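Local coordinates for protein putative enzyme related to aldose 1-epimerase (Salmonella typhimurium, PDB 2HTA) that probably interconverts the alpha and beta anomers of glucose 6-phosphate and related hexose 6-phosphates, acting as a monomeric mutarotase of the aldose 1-epimerase superfamily, at residues H110-N115 with E140-Y145; S54-L57 with L62-W65; P97-A102 with V284-P289; P31-R36 with N128-T133; E27-V32 with W118-H123. All coordinates share one frame; numbering follows the deposited sequence.

Contact 1. Residues H110-N115 with E140-Y145; sequences HGFARN and EATRKY
Both rings of this contact leave their backbones by the same first torsion: CG of Phe-112 (chi1 57°) and CG of Tyr-145 (chi1 49°) each sit between their own backbone N and carbonyl carbon. From a loop on one side and the short helix 140-145 on the other, the two side chains are thus directed toward each other between loop and helix, where they form a T-shaped (edge-to-face) pair. Tyr-145 supplies the edge and Phe-112 the face, with ring planes 73° apart and centroids separated by 5.1 Å. The leading atom is Tyr-145 CE1, which stands over the rim of the phenylalanine ring, 3.6 Å from Phe-112 CD1. Thr-142, one helical turn before the tyrosine, adds a looser touch, its CB lying 4.4 Å from Phe-112 CE2; its hydroxyl is engaged with the backbone N of Ser-139 at the start of the helix. Pro-97 and Trp-98 also pack against Phe-112. No hydrogen bond spans the two segments. The helix is therefore joined to the loop through aromatic and apolar contacts, with the weakly polar C-H edge of one ring directed at the pi cloud of the other.

Contact 2. Residues S54-L57 with L62-W65; sequences SFAL and LLSW
The Phe-55 ring carries the methyl CD1 of Leu-62 over one face, in a CH-pi contact 23° off the ring normal and 3.9 Å from Leu-62 CD1 to the Phe-55 centroid. Phe-156 meets the same ring edge-to-face, and Phe-134 approaches it with planes at about 40°. The setting is the antiparallel hairpin of strands 51-56 and 61-67, interrupted by a classic beta bulge: Leu-63 and Ser-64 both lie opposite Ser-54. The carbonyl of Ser-54 consequently faces two amides. Leu-63 N binds Ser-54 O at 2.8 Å, whereas Ser-64 N reaches the same oxygen only weakly, at 3.5 Å. In the other direction Ser-54 N donates to Ser-64 O. Beyond the bulge Phe-55 and Leu-62 form a non-hydrogen-bonded pair. Leu-62 has CG anti to its amide nitrogen (chi1 178°), which carries CD1 across to the aromatic ring. The extra residue also turns Leu-63 toward the partner strand, where its CD1 packs on the backbone of Phe-55 and Ala-56. On the sheet face shared by Ser-54 and Ser-64, covered by helix 14-22, the two hydroxyls are hydrogen-bonded, Ser-54 OG to Ser-64 OG, at 2.9 Å.

Contact 3. Residues P97-A102 with V284-P289; sequences PWFGPA and VYATAP
Phe-99 reaches from the loop 97-102 to strand 278-286 and meets two side chains there, Val-284 and Ala-286. Its first torsion is extended, with CG opposite the backbone N (chi1 174°), and this throws the ring outward from the loop toward the strand. Val-284 presents both branches. With chi1 at 173°, CG1 is the branch beside the carbonyl carbon and CG2 the one beside the amide nitrogen. CG1 does most of the touching: it stands over one face of the Phe-99 ring, displaced toward the rim, in a CH-pi contact 18° off the ring normal and 4.1 Å from Val-284 CG1 to the ring centroid. Its nearest ring atom is Phe-99 CD2, at 3.9 Å. The second branch makes a looser touch, Val-284 CG2 lying 4.2 Å from Phe-99 CZ. The two side chains cross at about a right angle. Two residues farther along, Ala-286 brings its methyl to the same ring atom, Ala-286 CB to Phe-99 CD2 at 3.6 Å, arriving obliquely. Tyr-285, between them, points away.

The contact borders the catalytic centre inferred for this enzyme: the nearest side-chain atoms of Phe-99 and Glu-282 are about 3 Å apart, those of Phe-99 and His-179 about 5 Å. Phe-99 also meets the ring of His-110, and its amide is held by Thr-175 OG1. Ala-177 of strand 172-183 and Val-255 of strand 253-258 also touch the Phe-99 side chain, from the two strands that flank 278-286 in its antiparallel sheet.

Contact 4. Residues P31-R36 with N128-T133; sequences PVLSRR and NGVMLT
Val-32 and Val-130 meet through one methyl each in the first of the apolar contacts, Val-32 CG2 lying 3.8 Å from Val-130 CG2 as the two side chains pass in opposite directions. The other branch of Val-130 is used as well: CG1, opposite the backbone N (chi1 -175°), faces Leu-33, with 4.2 Å between Val-130 CG1 and Leu-33 CD1. Leu-33 divides its two methyls between two neighbours, for its CD2 approaches Leu-132 CD2, also at 4.2 Å. Val-130 and Leu-132, two residues apart on their strand, both point to this side, while Met-131 between them points away. Further apolar cover comes from strand 41-48, where Ile-44 and Val-46 touch Leu-33 and Val-46 also touches Val-130.

No hydrogen bond crosses between the segments; polar groups are engaged within 31-36 or with other parts of the chain. Arg-36 NE donates to Ser-34 OG at 2.8 Å, nearly straight at 170° and with the oxygen lying in the guanidinium plane, a bond that helps orient the guanidinium. Arg-35 forms salt bridges with Glu-27 and Asp-42. At the other segment, the carboxylate oxygen OD1 of Asp-126 accepts from the backbone amides of both Asn-128 and Gly-129, holding the turn that leads into strand 130-137.

The aliphatic contacts join two antiparallel sheets face to face, with no backbone pairing between the two segments, as expected in the beta-sandwich fold of the galactose mutarotase superfamily.

Contact 5. Residues E27-V32 with W118-H123; sequences EQLTPV and WALKAH
Leu-29 and Leu-120 meet end on through one methyl each, with Leu-29 CD2 3.6 Å from Leu-120 CD2. They meet near the surface, at the border between two antiparallel sheets of the beta-sandwich: strand 27-28 is the outermost strand of one and strand 119-125 that of the other. A second pair lies beside them, in which Thr-30 and His-123 run alongside in opposing directions and Thr-30 CG2 comes to 3.5 Å from His-123 CE1. Leu-29 CD2 also lies near the imidazole, 4.2 Å from His-123 NE2. The histidine CG occupies the position between amide nitrogen and carbonyl carbon (chi1 53°), which brings its ring across to the threonine methyl.

Behind this first shell, the loop after strand 27-28 is held by polar bonds. Thr-30 OG1 accepts from Val-32 N in an ST turn, and the same hydroxyl is hydrogen-bonded to Glu-125 OE1 on strand 119-125, a polar tie alongside the methyl contact. A classic beta bulge sets Leu-29 and Thr-30 opposite the single residue Leu-33; on the partner strand, Lys-121 and Ala-122 form another opposite Thr-133. Farther out, the amide of Gln-28 folds back over the turn: Gln-28 NE2 donates to Thr-30 O at 2.7 Å, with an angle of 174° at the hydrogen and the donor in the carbonyl plane.

Contacts 4 and 5 are close companions, their centres 6 Å apart: they share Pro-31 and Val-32, and Thr-133 O probably accepts a hydrogen bond from Lys-121 N (2.8 Å). Contact 2 lies 11 Å from contact 4, centre to centre, and its Phe-55 packs on Leu-132; Leu-57 O probably accepts a hydrogen bond from Trp-118 N of contact 5 (2.8 Å). These three belong to the sandwich of sheets at one side of the chain. Contact 3 lies beside the inferred catalytic residues Glu-282 and His-179, with its centre about 31 Å from those of contacts 4 and 5. Contact 1 connects the regions, through His-110 N to Gly-100 O of contact 3 and Ala-113 O to Trp-118 NE1 of contact 5.

Contact 1. Residues H110-N115 with E140-Y145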
# COMPACT_ATOMS: atom_id res chain seq x y z
N HIS A 110 6.86 -8.90 5.48
CA HIS A 110 6.70 -7.44 5.25
C HIS A 110 7.03 -6.58 6.46
O HIS A 110 6.46 -5.47 6.64
CB HIS A 110 5.29 -7.11 4.71
CG HIS A 110 4.95 -7.86 3.46
ND1 HIS A 110 5.83 -8.00 2.40
CD2 HIS A 110 3.83 -8.53 3.11
CE1 HIS A 110 5.26 -8.72 1.45
NE2 HIS A 110 4.05 -9.06 1.85
N GLY A 111 7.98 -7.05 7.29
CA GLY A 111 8.52 -6.20 8.36
C GLY A 111 7.67 -6.08 9.59
O GLY A 111 6.86 -6.98 9.91
N PHE A 112 7.80 -4.95 10.29
CA PHE A 112 6.99 -4.70 11.50
C PHE A 112 6.37 -3.28 11.56
O PHE A 112 5.55 -2.99 12.42
CB PHE A 112 7.81 -5.01 12.76
CG PHE A 112 9.07 -4.23 12.86
CD1 PHE A 112 10.29 -4.84 12.58
CD2 PHE A 112 9.06 -2.87 13.19
CE1 PHE A 112 11.47 -4.14 12.69
CE2 PHE A 112 10.26 -2.15 13.30
CZ PHE A 112 11.48 -2.80 13.01
N ALA A 113 6.76 -2.41 10.63
CA ALA A 113 6.21 -1.02 10.66
C ALA A 113 4.69 -0.96 10.48
O ALA A 113 4.03 -0.09 11.05
CB ALA A 113 6.92 -0.19 9.61
N ARG A 114 4.12 -1.93 9.76
CA ARG A 114 2.66 -1.94 9.48
C ARG A 114 1.85 -2.35 10.70
O ARG A 114 0.60 -2.30 10.71
CB ARG A 114 2.37 -2.83 8.27
CG ARG A 114 2.75 -4.33 8.46
CD ARG A 114 2.47 -5.02 7.17
NE ARG A 114 2.71 -6.46 7.23
CZ ARG A 114 2.03 -7.36 6.55
NH1 ARG A 114 1.01 -6.99 5.77
NH2 ARG A 114 2.34 -8.66 6.68
N ASN A 115 2.57 -2.84 11.72
CA ASN A 115 1.92 -3.35 12.94
C ASN A 115 1.94 -2.37 14.11
O ASN A 115 1.21 -2.58 15.12
CB ASN A 115 2.61 -4.65 13.42
CG ASN A 115 2.68 -5.73 12.35
OD1 ASN A 115 3.65 -5.81 11.57
ND2 ASN A 115 1.63 -6.53 12.26
N GLU A 140 12.46 0.82 22.98
CA GLU A 140 13.01 -0.38 23.60
C GLU A 140 12.31 -1.63 23.07
O GLU A 140 12.96 -2.67 22.83
CB GLU A 140 12.86 -0.30 25.12
CG GLU A 140 13.31 -1.63 25.77
CD GLU A 140 13.26 -1.58 27.31
OE1 GLU A 140 13.18 -0.47 27.86
OE2 GLU A 140 13.33 -2.68 27.93
N ALA A 141 10.99 -1.56 22.88
CA ALA A 141 10.28 -2.70 22.28
C ALA A 141 10.78 -3.13 20.87
O ALA A 141 11.00 -4.33 20.62
CB ALA A 141 8.78 -2.45 22.26
N THR A 142 10.96 -2.18 19.95
CA THR A 142 11.43 -2.57 18.63
C THR A 142 12.85 -3.04 18.65
O THR A 142 13.21 -3.97 17.91
CB THR A 142 11.27 -1.41 17.57
OG1 THR A 142 12.17 -0.36 17.87
CG2 THR A 142 9.80 -0.85 17.57
N ARG A 143 13.69 -2.38 19.44
CA ARG A 143 15.07 -2.80 19.57
C ARG A 143 15.24 -4.22 20.13
O ARG A 143 16.28 -4.81 19.99
CB ARG A 143 15.87 -1.84 20.44
CG ARG A 143 16.06 -0.47 19.79
CD ARG A 143 17.07 0.33 20.59
NE ARG A 143 16.67 0.56 21.98
CZ ARG A 143 15.97 1.62 22.38
NH1 ARG A 143 15.71 1.80 23.66
NH2 ARG A 143 15.54 2.52 21.48
N LYS A 144 14.20 -4.75 20.74
CA LYS A 144 14.25 -6.09 21.27
C LYS A 144 14.40 -7.09 20.15
O LYS A 144 15.21 -8.02 20.26
CB LYS A 144 12.99 -6.36 22.08
CG LYS A 144 13.21 -7.46 23.08
CD LYS A 144 11.93 -7.78 23.83
CE LYS A 144 11.99 -9.18 24.46
NZ LYS A 144 10.83 -9.32 25.42
N TYR A 145 13.69 -6.87 19.04
CA TYR A 145 13.76 -7.78 17.89
C TYR A 145 14.49 -7.22 16.68
O TYR A 145 14.76 -7.98 15.76
CB TYR A 145 12.36 -8.30 17.50
CG TYR A 145 11.30 -7.24 17.37
CD1 TYR A 145 11.22 -6.45 16.21
CD2 TYR A 145 10.36 -7.03 18.37
CE1 TYR A 145 10.26 -5.47 16.08
CE2 TYR A 145 9.37 -6.06 18.24
CZ TYR A 145 9.34 -5.26 17.07
OH TYR A 145 8.38 -4.26 16.94

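Contact 2. Residues S54-L57 with L62-W65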
# COMPACT_ATOMS: atom_id res chain seq x y z
N SER A 54 -8.73 7.75 3.95
CA SER A 54 -8.68 7.46 5.40
C SER A 54 -7.43 6.65 5.66
O SER A 54 -6.91 5.98 4.76
CB SER A 54 -9.93 6.67 5.85
OG SER A 54 -10.12 5.46 5.09
N PHE A 55 -6.98 6.70 6.91
CA PHE A 55 -5.74 6.09 7.31
C PHE A 55 -5.96 5.41 8.65
O PHE A 55 -6.78 5.87 9.44
CB PHE A 55 -4.72 7.17 7.58
CG PHE A 55 -4.29 7.97 6.38
CD1 PHE A 55 -3.11 7.66 5.70
CD2 PHE A 55 -5.05 9.07 5.98
CE1 PHE A 55 -2.73 8.43 4.56
CE2 PHE A 55 -4.67 9.84 4.87
CZ PHE A 55 -3.51 9.53 4.18
N ALA A 56 -5.19 4.37 8.96
CA ALA A 56 -5.04 3.98 10.35
C ALA A 56 -3.71 4.58 10.83
O ALA A 56 -2.69 4.57 10.10
CB ALA A 56 -5.01 2.44 10.48
N LEU A 57 -3.70 5.02 12.10
CA LEU A 57 -2.44 5.39 12.75
C LEU A 57 -1.53 4.18 12.80
O LEU A 57 -0.30 4.33 12.64
CB LEU A 57 -2.63 5.93 14.18
CG LEU A 57 -3.28 7.32 14.20
CD1 LEU A 57 -3.58 7.76 15.65
CD2 LEU A 57 -2.37 8.39 13.51
N LEU A 62 -2.63 3.82 4.69
CA LEU A 62 -3.66 4.40 3.84
C LEU A 62 -4.67 3.30 3.50
O LEU A 62 -4.36 2.35 2.86
CB LEU A 62 -2.99 4.98 2.57
CG LEU A 62 -3.93 5.60 1.52
CD1 LEU A 62 -4.76 6.80 2.03
CD2 LEU A 62 -3.05 6.02 0.29
N LEU A 63 -5.90 3.47 3.94
CA LEU A 63 -6.97 2.48 3.78
C LEU A 63 -7.79 2.70 2.52
O LEU A 63 -8.25 1.73 1.89
CB LEU A 63 -7.96 2.65 4.95
CG LEU A 63 -7.35 2.55 6.35
CD1 LEU A 63 -8.32 2.82 7.47
CD2 LEU A 63 -6.74 1.13 6.49
N SER A 64 -7.95 3.96 2.12
CA SER A 64 -8.87 4.25 0.98
C SER A 64 -8.51 5.62 0.40
O SER A 64 -7.98 6.46 1.11
CB SER A 64 -10.37 4.23 1.42
OG SER A 64 -10.69 5.33 2.26
N TRP A 65 -8.84 5.83 -0.87
CA TRP A 65 -8.62 7.09 -1.54
C TRP A 65 -9.63 7.11 -2.69
O TRP A 65 -9.65 6.21 -3.53
CB TRP A 65 -7.15 7.22 -2.06
CG TRP A 65 -6.97 8.40 -2.99
CD1 TRP A 65 -7.30 9.73 -2.71
CD2 TRP A 65 -6.55 8.37 -4.36
NE1 TRP A 65 -6.99 10.51 -3.80
CE2 TRP A 65 -6.60 9.70 -4.84
CE3 TRP A 65 -6.11 7.34 -5.23
CZ2 TRP A 65 -6.24 10.05 -6.17
CZ3 TRP A 65 -5.73 7.68 -6.54
CH2 TRP A 65 -5.83 9.03 -7.01

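Contact 3. Residues P97-A102 with V284-P289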
# COMPACT_ATOMS: atom_id res chain seq x y z
N PRO A 97 11.19 -3.11 7.98
CA PRO A 97 12.40 -3.01 7.18
C PRO A 97 12.73 -4.26 6.36
O PRO A 97 13.88 -4.41 5.95
CB PRO A 97 13.48 -2.74 8.26
CG PRO A 97 13.02 -3.61 9.44
CD PRO A 97 11.49 -3.64 9.34
N TRP A 98 11.76 -5.13 6.09
CA TRP A 98 11.95 -6.14 5.03
C TRP A 98 10.71 -6.34 4.22
O TRP A 98 9.62 -6.03 4.68
CB TRP A 98 12.50 -7.51 5.56
CG TRP A 98 11.54 -8.22 6.49
CD1 TRP A 98 10.54 -9.11 6.15
CD2 TRP A 98 11.49 -8.06 7.90
NE1 TRP A 98 9.87 -9.52 7.28
CE2 TRP A 98 10.44 -8.91 8.37
CE3 TRP A 98 12.27 -7.35 8.83
CZ2 TRP A 98 10.10 -9.01 9.74
CZ3 TRP A 98 11.93 -7.46 10.20
CH2 TRP A 98 10.85 -8.27 10.63
N PHE A 99 10.90 -6.76 2.99
CA PHE A 99 9.80 -7.09 2.10
C PHE A 99 9.72 -8.64 2.02
O PHE A 99 10.75 -9.32 1.90
CB PHE A 99 10.07 -6.52 0.69
CG PHE A 99 9.05 -6.95 -0.33
CD1 PHE A 99 7.70 -6.53 -0.22
CD2 PHE A 99 9.39 -7.84 -1.33
CE1 PHE A 99 6.75 -6.96 -1.16
CE2 PHE A 99 8.44 -8.28 -2.26
CZ PHE A 99 7.11 -7.79 -2.16
N GLY A 100 8.51 -9.16 2.08
CA GLY A 100 8.24 -10.60 1.86
C GLY A 100 8.51 -11.40 3.13
O GLY A 100 8.64 -10.85 4.21
N PRO A 101 8.65 -12.71 2.99
CA PRO A 101 8.84 -13.56 4.19
C PRO A 101 10.05 -13.18 5.03
O PRO A 101 11.11 -12.84 4.47
CB PRO A 101 8.97 -14.97 3.59
CG PRO A 101 8.29 -14.92 2.31
CD PRO A 101 8.59 -13.50 1.74
N ALA A 102 9.92 -13.17 6.35
CA ALA A 102 11.03 -12.82 7.26
C ALA A 102 12.15 -13.81 7.11
O ALA A 102 11.90 -15.00 6.94
CB ALA A 102 10.59 -12.90 8.71
N VAL A 284 8.60 -1.48 -4.97
CA VAL A 284 9.38 -2.46 -4.18
C VAL A 284 10.88 -2.21 -4.25
O VAL A 284 11.40 -1.83 -5.29
CB VAL A 284 9.03 -3.91 -4.63
CG1 VAL A 284 9.93 -4.99 -3.95
CG2 VAL A 284 7.52 -4.25 -4.36
N TYR A 285 11.59 -2.45 -3.15
CA TYR A 285 13.05 -2.41 -3.19
C TYR A 285 13.45 -3.74 -2.53
O TYR A 285 13.55 -3.79 -1.33
CB TYR A 285 13.57 -1.22 -2.42
CG TYR A 285 14.97 -0.83 -2.88
CD1 TYR A 285 15.19 0.37 -3.57
CD2 TYR A 285 16.05 -1.71 -2.71
CE1 TYR A 285 16.49 0.75 -4.06
CE2 TYR A 285 17.37 -1.33 -3.18
CZ TYR A 285 17.58 -0.11 -3.82
OH TYR A 285 18.85 0.27 -4.26
N ALA A 286 13.54 -4.81 -3.32
CA ALA A 286 13.71 -6.18 -2.72
C ALA A 286 14.98 -6.94 -3.26
O ALA A 286 15.64 -7.69 -2.50
CB ALA A 286 12.49 -7.04 -2.92
N THR A 287 15.29 -6.81 -4.53
CA THR A 287 16.33 -7.66 -5.12
C THR A 287 17.78 -7.24 -4.73
O THR A 287 18.75 -7.96 -5.06
CB THR A 287 16.18 -7.79 -6.67
OG1 THR A 287 16.17 -6.49 -7.23
CG2 THR A 287 14.89 -8.41 -7.06
N ALA A 288 17.92 -6.11 -4.07
CA ALA A 288 19.16 -5.72 -3.42
C ALA A 288 18.72 -4.89 -2.23
O ALA A 288 17.60 -4.40 -2.22
CB ALA A 288 20.04 -4.86 -4.38
N PRO A 289 19.59 -4.70 -1.23
CA PRO A 289 19.19 -3.86 -0.10
C PRO A 289 19.46 -2.38 -0.32
O PRO A 289 20.38 -2.00 -1.04
CB PRO A 289 20.08 -4.40 1.03
CG PRO A 289 21.34 -4.68 0.34
CD PRO A 289 20.94 -5.27 -1.01

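Contact 4. Residues P31-R36 with N128-T133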
# COMPACT_ATOMS: atom_id res chain seq x y z
N PRO A 31 -11.20 21.43 9.41
CA PRO A 31 -12.51 21.20 8.82
C PRO A 31 -12.63 19.90 8.00
O PRO A 31 -13.73 19.37 7.84
CB PRO A 31 -12.70 22.44 7.89
CG PRO A 31 -11.82 23.49 8.54
CD PRO A 31 -10.64 22.74 9.04
N VAL A 32 -11.50 19.38 7.46
CA VAL A 32 -11.62 18.18 6.65
C VAL A 32 -11.06 16.90 7.29
O VAL A 32 -11.30 15.83 6.78
CB VAL A 32 -11.04 18.36 5.24
CG1 VAL A 32 -11.68 19.59 4.57
CG2 VAL A 32 -9.55 18.53 5.37
N LEU A 33 -10.30 17.06 8.36
CA LEU A 33 -9.56 15.97 9.00
C LEU A 33 -10.15 15.71 10.35
O LEU A 33 -10.27 16.62 11.18
CB LEU A 33 -8.12 16.39 9.23
CG LEU A 33 -7.07 16.20 8.12
CD1 LEU A 33 -5.71 16.72 8.62
CD2 LEU A 33 -7.01 14.75 7.64
N SER A 34 -10.47 14.45 10.62
CA SER A 34 -11.00 14.05 11.91
C SER A 34 -10.32 12.77 12.34
O SER A 34 -9.82 12.03 11.49
CB SER A 34 -12.52 13.82 11.83
OG SER A 34 -12.86 12.75 10.93
N ARG A 35 -10.24 12.56 13.64
CA ARG A 35 -9.98 11.23 14.19
C ARG A 35 -11.26 10.46 14.57
O ARG A 35 -12.21 11.02 15.18
CB ARG A 35 -9.05 11.28 15.39
CG ARG A 35 -8.98 9.84 16.02
CD ARG A 35 -7.99 9.65 17.12
NE ARG A 35 -8.26 10.38 18.36
CZ ARG A 35 -8.83 9.90 19.47
NH1 ARG A 35 -9.31 8.66 19.56
NH2 ARG A 35 -8.95 10.74 20.51
N ARG A 36 -11.30 9.18 14.20
CA ARG A 36 -12.44 8.32 14.50
C ARG A 36 -11.83 7.01 14.97
O ARG A 36 -10.60 6.89 15.04
CB ARG A 36 -13.28 8.11 13.23
CG ARG A 36 -13.48 9.45 12.50
CD ARG A 36 -14.67 9.44 11.54
NE ARG A 36 -14.65 10.61 10.66
CZ ARG A 36 -15.55 10.80 9.72
NH1 ARG A 36 -16.55 9.93 9.63
NH2 ARG A 36 -15.49 11.87 8.89
N ASN A 128 -7.34 22.05 -2.87
CA ASN A 128 -7.08 20.92 -3.78
C ASN A 128 -6.98 19.56 -3.04
O ASN A 128 -7.28 18.52 -3.60
CB ASN A 128 -5.79 21.14 -4.57
CG ASN A 128 -5.87 22.36 -5.46
OD1 ASN A 128 -6.92 22.64 -6.01
ND2 ASN A 128 -4.79 23.08 -5.59
N GLY A 129 -6.56 19.59 -1.78
CA GLY A 129 -6.52 18.31 -1.05
C GLY A 129 -5.74 18.50 0.23
O GLY A 129 -5.70 19.63 0.77
N VAL A 130 -5.10 17.40 0.73
CA VAL A 130 -4.50 17.41 2.06
C VAL A 130 -3.12 16.74 2.00
O VAL A 130 -2.94 15.80 1.21
CB VAL A 130 -5.39 16.66 3.10
CG1 VAL A 130 -4.80 16.79 4.50
CG2 VAL A 130 -6.80 17.26 3.12
N MET A 131 -2.18 17.24 2.78
CA MET A 131 -0.86 16.57 2.92
C MET A 131 -0.73 16.11 4.34
O MET A 131 -1.11 16.87 5.24
CB MET A 131 0.28 17.60 2.70
CG MET A 131 0.35 18.25 1.30
SD MET A 131 1.71 19.53 1.33
CE MET A 131 3.15 18.54 1.84
N LEU A 132 -0.14 14.93 4.57
CA LEU A 132 -0.01 14.44 5.95
C LEU A 132 1.35 13.77 6.10
O LEU A 132 1.84 13.13 5.16
CB LEU A 132 -1.07 13.36 6.26
CG LEU A 132 -2.57 13.67 6.13
CD1 LEU A 132 -3.01 13.37 4.71
CD2 LEU A 132 -3.32 12.75 7.11
N THR A 133 1.95 13.92 7.29
CA THR A 133 3.23 13.26 7.59
C THR A 133 3.03 12.45 8.85
O THR A 133 2.64 13.00 9.87
CB THR A 133 4.29 14.25 7.87
OG1 THR A 133 4.48 15.07 6.70
CG2 THR A 133 5.59 13.52 8.14

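Contact 5. Residues E27-V32 with W118-H123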
# COMPACT_ATOMS: atom_id res chain seq x y z
N GLU A 27 -12.35 13.48 17.39
CA GLU A 27 -11.77 14.80 17.40
C GLU A 27 -11.72 15.37 16.00
O GLU A 27 -11.33 14.68 15.05
CB GLU A 27 -10.39 14.87 18.04
CG GLU A 27 -9.61 13.66 17.88
CD GLU A 27 -8.31 13.74 18.60
OE1 GLU A 27 -8.25 13.17 19.70
OE2 GLU A 27 -7.38 14.38 18.09
N GLN A 28 -12.15 16.61 15.89
CA GLN A 28 -12.10 17.33 14.65
C GLN A 28 -10.72 17.99 14.62
O GLN A 28 -10.47 18.92 15.39
CB GLN A 28 -13.17 18.41 14.62
CG GLN A 28 -13.42 18.99 13.19
CD GLN A 28 -14.08 17.96 12.27
OE1 GLN A 28 -15.04 17.28 12.66
NE2 GLN A 28 -13.60 17.88 11.02
N LEU A 29 -9.83 17.55 13.74
CA LEU A 29 -8.47 18.18 13.67
C LEU A 29 -8.52 19.50 12.91
O LEU A 29 -7.92 20.50 13.34
CB LEU A 29 -7.44 17.23 13.01
CG LEU A 29 -6.96 16.03 13.87
CD1 LEU A 29 -7.89 14.86 13.84
CD2 LEU A 29 -5.57 15.54 13.33
N THR A 30 -9.20 19.47 11.77
CA THR A 30 -9.40 20.61 10.87
C THR A 30 -10.75 20.45 10.22
O THR A 30 -11.42 19.44 10.44
CB THR A 30 -8.30 20.66 9.73
OG1 THR A 30 -8.57 19.63 8.78
CG2 THR A 30 -6.91 20.53 10.28
N PRO A 31 -11.20 21.43 9.41
CA PRO A 31 -12.51 21.20 8.82
C PRO A 31 -12.63 19.90 8.00
O PRO A 31 -13.73 19.37 7.84
CB PRO A 31 -12.70 22.44 7.89
CG PRO A 31 -11.82 23.49 8.54
CD PRO A 31 -10.64 22.74 9.04
N VAL A 32 -11.50 19.38 7.46
CA VAL A 32 -11.62 18.18 6.65
C VAL A 32 -11.06 16.90 7.29
O VAL A 32 -11.30 15.83 6.78
CB VAL A 32 -11.04 18.36 5.24
CG1 VAL A 32 -11.68 19.59 4.57
CG2 VAL A 32 -9.55 18.53 5.37
N TRP A 118 1.85 4.75 14.46
CA TRP A 118 2.61 5.96 14.04
C TRP A 118 1.92 7.25 14.52
O TRP A 118 0.70 7.30 14.66
CB TRP A 118 2.70 6.09 12.52
CG TRP A 118 3.37 4.96 11.77
CD1 TRP A 118 3.17 3.60 11.96
CD2 TRP A 118 4.28 5.08 10.67
NE1 TRP A 118 3.92 2.88 11.05
CE2 TRP A 118 4.61 3.75 10.24
CE3 TRP A 118 4.88 6.16 10.02
CZ2 TRP A 118 5.47 3.48 9.14
CZ3 TRP A 118 5.75 5.90 8.92
CH2 TRP A 118 6.05 4.58 8.50
N ALA A 119 2.71 8.29 14.69
CA ALA A 119 2.16 9.58 15.14
C ALA A 119 1.81 10.36 13.88
O ALA A 119 2.50 10.26 12.89
CB ALA A 119 3.24 10.33 15.98
N LEU A 120 0.74 11.11 13.91
CA LEU A 120 0.52 12.09 12.87
C LEU A 120 1.25 13.35 13.27
O LEU A 120 0.82 14.10 14.18
CB LEU A 120 -0.97 12.32 12.69
CG LEU A 120 -1.40 13.51 11.82
CD1 LEU A 120 -0.91 13.20 10.39
CD2 LEU A 120 -2.92 13.73 11.77
N LYS A 121 2.39 13.60 12.60
CA LYS A 121 3.31 14.63 12.99
C LYS A 121 2.91 15.97 12.39
O LYS A 121 3.10 17.02 13.05
CB LYS A 121 4.72 14.26 12.49
CG LYS A 121 5.82 15.14 12.95
CD LYS A 121 7.16 14.73 12.27
CE LYS A 121 8.34 15.46 12.93
NZ LYS A 121 8.35 15.29 14.45
N ALA A 122 2.41 15.98 11.17
CA ALA A 122 2.12 17.26 10.48
C ALA A 122 1.07 17.07 9.43
O ALA A 122 0.86 15.95 8.97
CB ALA A 122 3.38 17.86 9.85
N HIS A 123 0.45 18.17 9.01
CA HIS A 123 -0.47 18.13 7.92
C HIS A 123 -0.75 19.55 7.49
O HIS A 123 -0.53 20.47 8.25
CB HIS A 123 -1.79 17.39 8.35
CG HIS A 123 -2.40 17.95 9.59
ND1 HIS A 123 -3.36 18.95 9.55
CD2 HIS A 123 -2.21 17.65 10.90
CE1 HIS A 123 -3.70 19.27 10.79
NE2 HIS A 123 -3.03 18.48 11.62